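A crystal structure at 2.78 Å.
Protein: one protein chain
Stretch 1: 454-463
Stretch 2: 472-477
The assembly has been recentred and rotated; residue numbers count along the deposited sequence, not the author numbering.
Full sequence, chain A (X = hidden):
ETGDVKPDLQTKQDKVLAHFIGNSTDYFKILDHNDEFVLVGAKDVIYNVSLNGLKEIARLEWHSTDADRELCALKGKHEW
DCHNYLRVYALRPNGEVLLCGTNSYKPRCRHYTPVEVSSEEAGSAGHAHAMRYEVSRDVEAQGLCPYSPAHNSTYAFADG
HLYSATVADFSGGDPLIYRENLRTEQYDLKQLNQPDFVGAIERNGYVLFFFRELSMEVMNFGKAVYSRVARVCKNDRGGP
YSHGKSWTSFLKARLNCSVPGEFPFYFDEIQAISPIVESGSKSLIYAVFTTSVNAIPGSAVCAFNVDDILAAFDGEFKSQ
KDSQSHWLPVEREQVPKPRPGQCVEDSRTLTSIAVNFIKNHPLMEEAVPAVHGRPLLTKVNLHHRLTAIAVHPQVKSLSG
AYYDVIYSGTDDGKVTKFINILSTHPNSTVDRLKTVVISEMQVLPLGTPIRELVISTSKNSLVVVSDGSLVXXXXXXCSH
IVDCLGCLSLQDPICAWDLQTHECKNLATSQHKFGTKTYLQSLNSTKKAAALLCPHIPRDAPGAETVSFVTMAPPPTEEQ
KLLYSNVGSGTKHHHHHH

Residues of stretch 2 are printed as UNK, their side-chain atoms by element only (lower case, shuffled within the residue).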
ATOM      1  N   VAL A 454       9.927   3.537   2.733  1.00 43.75           N
ATOM      2  CA  VAL A 454       9.815   3.546   4.186  1.00 53.21           C
ATOM      3  C   VAL A 454      10.293   4.898   4.690  1.00 56.20           C
ATOM      4  O   VAL A 454      11.340   5.393   4.256  1.00 51.18           O
ATOM      5  CB  VAL A 454      10.625   2.405   4.829  1.00 52.86           C
ATOM      6  CG1 VAL A 454      10.363   2.345   6.327  1.00 52.47           C
ATOM      7  CG2 VAL A 454      10.286   1.082   4.167  1.00 49.55           C
ATOM      8  N   ILE A 455       9.533   5.488   5.609  1.00 61.01           N
ATOM      9  CA  ILE A 455       9.797   6.830   6.106  1.00 59.70           C
ATOM     10  C   ILE A 455      10.172   6.746   7.578  1.00 53.81           C
ATOM     11  O   ILE A 455       9.424   6.182   8.387  1.00 62.29           O
ATOM     12  CB  ILE A 455       8.584   7.752   5.906  1.00 51.16           C
ATOM     13  CG1 ILE A 455       8.463   8.162   4.436  1.00 40.20           C
ATOM     14  CG2 ILE A 455       8.688   8.969   6.808  1.00 50.91           C
ATOM     15  CD1 ILE A 455       7.358   9.163   4.181  1.00 56.46           C
ATOM     16  N   SER A 456      11.326   7.314   7.922  1.00 58.03           N
ATOM     17  CA  SER A 456      11.756   7.496   9.307  1.00 72.64           C
ATOM     18  C   SER A 456      11.856   8.999   9.548  1.00 68.78           C
ATOM     19  O   SER A 456      12.822   9.640   9.120  1.00 60.80           O
ATOM     20  CB  SER A 456      13.084   6.798   9.575  1.00 72.02           C
ATOM     21  OG  SER A 456      13.526   7.056  10.898  1.00 69.95           O
ATOM     22  N   THR A 457      10.858   9.560  10.231  1.00 67.17           N
ATOM     23  CA  THR A 457      10.815  11.007  10.411  1.00 62.57           C
ATOM     24  C   THR A 457      11.874  11.480  11.398  1.00 65.58           C
ATOM     25  O   THR A 457      12.468  12.548  11.213  1.00 70.19           O
ATOM     26  CB  THR A 457       9.425  11.437  10.876  1.00 64.48           C
ATOM     27  OG1 THR A 457       9.030  10.648  12.005  1.00 61.95           O
ATOM     28  CG2 THR A 457       8.417  11.257   9.756  1.00 57.75           C
ATOM     29  N   SER A 458      12.123  10.700  12.453  1.00 71.98           N
ATOM     30  CA  SER A 458      13.070  11.125  13.476  1.00 78.09           C
ATOM     31  C   SER A 458      14.491  11.209  12.933  1.00 76.43           C
ATOM     32  O   SER A 458      15.262  12.078  13.354  1.00 78.80           O
ATOM     33  CB  SER A 458      13.015  10.174  14.671  1.00 76.63           C
ATOM     34  OG  SER A 458      13.499   8.891  14.319  1.00 96.98           O
ATOM     35  N   LYS A 459      14.854  10.330  12.002  1.00 70.46           N
ATOM     36  CA  LYS A 459      16.176  10.350  11.394  1.00 72.31           C
ATOM     37  C   LYS A 459      16.209  11.111  10.076  1.00 76.28           C
ATOM     38  O   LYS A 459      17.257  11.143   9.423  1.00 84.51           O
ATOM     39  CB  LYS A 459      16.682   8.919  11.181  1.00 64.40           C
ATOM     40  CG  LYS A 459      16.835   8.126  12.470  1.00 73.80           C
ATOM     41  CD  LYS A 459      17.574   6.817  12.239  1.00 76.65           C
ATOM     42  CE  LYS A 459      17.700   6.015  13.528  1.00 82.51           C
ATOM     43  NZ  LYS A 459      18.413   6.766  14.601  1.00 92.22           N
ATOM     44  N   ASN A 460      15.092  11.726   9.679  1.00 77.44           N
ATOM     45  CA  ASN A 460      14.993  12.488   8.434  1.00 75.70           C
ATOM     46  C   ASN A 460      15.488  11.659   7.250  1.00 71.51           C
ATOM     47  O   ASN A 460      16.324  12.095   6.454  1.00 67.04           O
ATOM     48  CB  ASN A 460      15.752  13.812   8.543  1.00 57.05           C
ATOM     49  CG  ASN A 460      15.384  14.789   7.443  1.00 68.64           C
ATOM     50  OD1 ASN A 460      14.301  15.375   7.456  1.00 76.36           O
ATOM     51  ND2 ASN A 460      16.289  14.978   6.490  1.00 66.72           N
ATOM     52  N   SER A 461      14.961  10.443   7.138  1.00 72.14           N
ATOM     53  CA  SER A 461      15.459   9.466   6.181  1.00 75.02           C
ATOM     54  C   SER A 461      14.305   8.853   5.403  1.00 70.89           C
ATOM     55  O   SER A 461      13.339   8.361   5.996  1.00 60.68           O
ATOM     56  CB  SER A 461      16.255   8.365   6.891  1.00 72.05           C
ATOM     57  OG  SER A 461      16.732   7.403   5.968  1.00 91.39           O
ATOM     58  N   LEU A 462      14.408   8.891   4.079  1.00 61.63           N
ATOM     59  CA  LEU A 462      13.529   8.138   3.197  1.00 57.47           C
ATOM     60  C   LEU A 462      14.322   6.959   2.652  1.00 49.51           C
ATOM     61  O   LEU A 462      15.396   7.146   2.071  1.00 62.54           O
ATOM     62  CB  LEU A 462      13.004   9.012   2.059  1.00 45.21           C
ATOM     63  CG  LEU A 462      12.229   8.281   0.960  1.00 43.34           C
ATOM     64  CD1 LEU A 462      10.910   7.752   1.494  1.00 60.38           C
ATOM     65  CD2 LEU A 462      12.002   9.180  -0.243  1.00 42.66           C
ATOM     66  N   VAL A 463      13.805   5.751   2.848  1.00 55.73           N
ATOM     67  CA  VAL A 463      14.497   4.531   2.453  1.00 65.61           C
ATOM     68  C   VAL A 463      13.810   3.983   1.212  1.00 61.48           C
ATOM     69  O   VAL A 463      12.678   3.489   1.282  1.00 62.28           O
ATOM     70  CB  VAL A 463      14.517   3.493   3.581  1.00 67.72           C
ATOM     71  CG1 VAL A 463      15.241   2.230   3.123  1.00 71.08           C
ATOM     72  CG2 VAL A 463      15.179   4.075   4.819  1.00 65.70           C
ATOM     73  N   UNK A 472      19.188   4.984   1.243  1.00 68.25           N
ATOM     74  CA  UNK A 472      18.731   6.023   2.155  1.00 63.08           C
ATOM     75  C   UNK A 472      19.024   7.391   1.549  1.00 67.41           C
ATOM     76  O   UNK A 472      20.180   7.712   1.261  1.00 75.63           O
ATOM     77  o   UNK A 472      18.980   6.888   4.412  1.00 75.51           O
ATOM     78  c   UNK A 472      19.412   5.882   3.515  1.00 60.55           C
ATOM     79  N   UNK A 473      17.979   8.189   1.352  1.00 59.14           N
ATOM     80  CA  UNK A 473      18.121   9.565   0.881  1.00 59.78           C
ATOM     81  C   UNK A 473      17.413  10.475   1.879  1.00 70.75           C
ATOM     82  O   UNK A 473      16.513  10.016   2.598  1.00 78.01           O
ATOM     83  c   UNK A 473      18.294   8.811  -1.510  1.00 70.59           C
ATOM     84  c   UNK A 473      17.562   9.734  -0.542  1.00 65.54           C
ATOM     85  c   UNK A 473      16.065   9.466  -0.565  1.00 69.99           C
ATOM     86  N   UNK A 474      17.788  11.751   1.979  1.00 67.68           N
ATOM     87  CA  UNK A 474      17.169  12.615   2.995  1.00 70.49           C
ATOM     88  C   UNK A 474      15.672  12.787   2.767  1.00 69.39           C
ATOM     89  O   UNK A 474      15.213  13.000   1.642  1.00 70.26           O
ATOM     90  c   UNK A 474      17.922  13.941   2.841  1.00 68.37           C
ATOM     91  c   UNK A 474      18.489  13.916   1.464  1.00 57.80           C
ATOM     92  c   UNK A 474      18.830  12.469   1.226  1.00 66.61           C
ATOM     93  N   UNK A 475      14.914  12.702   3.861  1.00 69.19           N
ATOM     94  CA  UNK A 475      13.468  12.895   3.784  1.00 66.82           C
ATOM     95  C   UNK A 475      13.116  14.326   3.399  1.00 61.75           C
ATOM     96  O   UNK A 475      12.112  14.554   2.715  1.00 64.27           O
ATOM     97  c   UNK A 475      10.741  11.288   4.451  1.00 44.00           C
ATOM     98  c   UNK A 475      12.821  12.527   5.119  1.00 63.77           C
ATOM     99  c   UNK A 475      11.293  12.502   5.184  1.00 45.82           C
ATOM    100  c   UNK A 475      10.822  12.526   6.628  1.00 46.44           C
ATOM    101  N   UNK A 476      13.922  15.295   3.826  1.00 67.96           N
ATOM    102  CA  UNK A 476      13.719  16.694   3.482  1.00 61.96           C
ATOM    103  C   UNK A 476      15.077  17.337   3.260  1.00 73.65           C
ATOM    104  O   UNK A 476      15.982  17.182   4.086  1.00 84.25           O
ATOM    105  c   UNK A 476      11.054  16.080   5.738  1.00 57.13           C
ATOM    106  n   UNK A 476      10.501  17.256   3.983  1.00 59.70           N
ATOM    107  n   UNK A 476       9.714  15.937   5.476  1.00 56.40           N
ATOM    108  c   UNK A 476      12.947  17.432   4.580  1.00 61.14           C
ATOM    109  c   UNK A 476      11.559  16.912   4.797  1.00 57.49           C
ATOM    110  c   UNK A 476       9.405  16.657   4.412  1.00 62.21           C
ATOM    111  N   UNK A 477      15.216  18.057   2.146  1.00 78.33           N
ATOM    112  CA  UNK A 477      16.500  18.601   1.723  1.00 81.28           C
ATOM    113  C   UNK A 477      16.755  20.007   2.251  1.00 82.22           C
ATOM    114  O   UNK A 477      17.412  20.804   1.567  1.00 96.04           O
ATOM    115  n   UNK A 477      15.205  15.592  -1.402  1.00 87.25           N
ATOM    116  c   UNK A 477      16.198  17.291  -0.430  1.00 88.16           C
ATOM    117  c   UNK A 477      16.594  18.592   0.195  1.00 85.58           C
ATOM    118  n   UNK A 477      17.074  16.239  -0.581  1.00 80.66           N
ATOM    119  c   UNK A 477      16.452  15.231  -1.165  1.00 79.99           C
ATOM    120  c   UNK A 477      15.020  16.878  -0.954  1.00 85.26           C
TER

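Position 472 carries two side-chain atoms, one carbon and then one oxygen. The oxygen lies 2.8 Å from OG of S461, a hydrogen-bonding distance between two hydroxyls. Its CA also makes a CA-H...O contact of 3.5 Å to O of L462. One carbon bearing a hydroxyl is serine, S472.

Position 473 has three carbons: a CB carrying two more. The side chain lies on the same face of the sheet as that of L462, and one branch carbon comes near it. The backbone pairs with L462 in both directions: N of 473 donates to O of L462 at 2.9 Å, and N of L462 donates to O of 473 at 2.8 Å. A fork at CB, all carbon, with nothing beyond, is valine, V473. CG2 of V473 is 4.1 Å from CB of L462.

Position 474 has three carbons that close a ring onto the backbone N. That N therefore has no hydrogen to give. Its CA makes a CA-H...O contact of 3.6 Å to O of N460, and its CB is 4.1 Å from ND2 of N460. The closed ring is proline, P474.

Position 475 has four carbons, forked at the second. One branch end lies 3.9 Å from CG1 of I455 and 4.0 Å from CB of L462; the other lies 4.1 Å from CG2 of T457. Its backbone N donates to O of N460 at 3.0 Å, almost in line. The fork one carbon beyond CB makes it leucine, L475. CD1 packs on I455 and L462; CD2 of L475 reaches T457 and also lies 4.2 Å from CG2 of I455.

Position 476 has one carbon and then a five-membered ring of three carbons and two nitrogens. OD1 of N460 sits at the ring edge, 3.7 Å from a ring carbon. ND2 of N460 donates to the backbone O of 476 at 3.3 Å. The imidazole is histidine, H476, and the ring carbon is CD2. Both ring nitrogens are hydrogen-bonded elsewhere in the structure.

Position 477 again has one carbon and an imidazole ring. Its CA-to-CB bond points away from stretch 1, and the residue makes no contact there. It is histidine, H477.

Stretch 1 is a hairpin with a type I turn from T457 to N460. Its second strand pairs antiparallel with 472-474, held at L462 and V473. Just before that strand, N460 continues the pairing beyond 472-474, to L475 and H476. L475 points toward the hairpin and packs against it, giving the largest covered area of stretch 2.

Stretch 2 (472-477) SVPLHH
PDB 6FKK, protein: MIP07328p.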